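Side-chain contact in L-hydantoinase (Arthrobacter aurescens, PDB 1GKR), which hydrolyses the ring amide of 5-substituted hydantoins, aryl derivatives better than alkyl ones, with two zinc ions in each subunit of a homotetramer: residues His62-Asp65 and Arg71-Arg74. Numbering follows the deposited sequence.
Sequences HIID and RYGR. With ZN (zinc ion), chain F.
In the loop that follows the zinc-binding HxH strand of this amidohydrolase TIM barrel, residues 63-65 pack against 72-74 just before helix 75-85. Ile64 meets Tyr72 through aliphatic carbons: Ile64 CG1 lies 3.8 Å from Tyr72 CB, and Ile64 CG2 approaches the phenol ring obliquely. Backbone meets backbone at Gly73, whose CA lies 3.3 Å from Ile63 O. The same Ile63 O accepts a hydrogen bond from Asp65 N, 2.9 Å from N to O, closing a classic gamma turn at Ile64 (phi 74°, psi -73°), and Asp65 CA comes to 3.1 Å from Gly73 O in a CA-H...O contact. With chi1 at -71°, Ile63 swings CG2 opposite its backbone N, and that methyl lies 3.7 Å from Arg74 C. At the zinc end, His62 NE2 binds the metal at 2.1 Å, completing with His60, Asp312 and the carboxylated Lys147 the protein ligands of one ion; Glu92 accepts hydrogen bonds from the backbone N atoms of Ile63 and Ile64. In the buried Asp65 carboxylate, OD2 forms a salt bridge with Arg116, while OD1 accepts a hydrogen bond from Phe75 N, right after the N-cap residue Arg74.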
# COMPACT_ATOMS: atom_id res chain seq x y z
N HIS A 62 2.31 -17.52 32.76
CA HIS A 62 2.99 -16.86 33.88
C HIS A 62 2.58 -17.53 35.21
O HIS A 62 1.83 -16.95 35.99
CB HIS A 62 2.61 -15.39 33.99
CG HIS A 62 2.97 -14.57 32.80
ND1 HIS A 62 4.26 -14.15 32.55
CD2 HIS A 62 2.20 -14.02 31.83
CE1 HIS A 62 4.27 -13.37 31.48
NE2 HIS A 62 3.03 -13.28 31.02
N ILE A 63 3.04 -18.76 35.44
CA ILE A 63 2.72 -19.40 36.71
C ILE A 63 3.58 -18.66 37.74
O ILE A 63 3.21 -18.55 38.89
CB ILE A 63 3.07 -20.90 36.69
CG1 ILE A 63 2.08 -21.64 35.79
CG2 ILE A 63 3.04 -21.46 38.11
CD1 ILE A 63 2.41 -23.10 35.60
N ILE A 64 4.72 -18.14 37.27
CA ILE A 64 5.66 -17.36 38.07
C ILE A 64 6.48 -18.21 39.02
O ILE A 64 7.68 -18.39 38.80
CB ILE A 64 4.96 -16.29 38.92
CG1 ILE A 64 4.00 -15.46 38.05
CG2 ILE A 64 6.02 -15.40 39.57
CD1 ILE A 64 4.65 -14.34 37.29
N ASP A 65 5.83 -18.69 40.09
CA ASP A 65 6.44 -19.55 41.11
C ASP A 65 7.70 -18.93 41.72
O ASP A 65 7.79 -17.72 41.92
CB ASP A 65 6.77 -20.92 40.50
CG ASP A 65 6.82 -22.05 41.54
OD1 ASP A 65 5.74 -22.52 41.97
OD2 ASP A 65 7.94 -22.47 41.93
N ARG A 71 2.45 -16.03 46.38
CA ARG A 71 1.72 -14.83 46.05
C ARG A 71 1.07 -14.84 44.65
O ARG A 71 -0.02 -14.27 44.47
CB ARG A 71 2.66 -13.64 46.19
CG ARG A 71 2.02 -12.26 46.07
CD ARG A 71 2.88 -11.19 46.77
NE ARG A 71 3.29 -11.62 48.11
CZ ARG A 71 4.45 -12.21 48.39
NH1 ARG A 71 5.35 -12.44 47.43
NH2 ARG A 71 4.70 -12.60 49.63
N TYR A 72 1.72 -15.48 43.69
CA TYR A 72 1.22 -15.52 42.31
C TYR A 72 0.76 -16.88 41.79
O TYR A 72 -0.36 -17.00 41.31
CB TYR A 72 2.29 -14.96 41.39
CG TYR A 72 2.65 -13.54 41.74
CD1 TYR A 72 1.83 -12.49 41.35
CD2 TYR A 72 3.77 -13.25 42.51
CE1 TYR A 72 2.11 -11.18 41.72
CE2 TYR A 72 4.07 -11.94 42.89
CZ TYR A 72 3.23 -10.91 42.49
OH TYR A 72 3.50 -9.60 42.85
N GLY A 73 1.61 -17.89 41.88
CA GLY A 73 1.25 -19.22 41.42
C GLY A 73 2.27 -20.29 41.78
O GLY A 73 3.46 -20.01 41.93
N ARG A 74 1.80 -21.53 41.91
CA ARG A 74 2.66 -22.67 42.25
C ARG A 74 2.64 -23.67 41.09
O ARG A 74 1.57 -23.98 40.55
CB ARG A 74 2.16 -23.38 43.51
CG ARG A 74 1.73 -22.49 44.67
CD ARG A 74 2.92 -22.05 45.51
NE ARG A 74 3.58 -23.20 46.12
CZ ARG A 74 3.02 -23.99 47.03
NH1 ARG A 74 1.77 -23.74 47.43
NH2 ARG A 74 3.68 -25.02 47.51
ZN ZN F . 2.20 -11.90 29.63
O HOH W 1 1.04 -9.77 30.27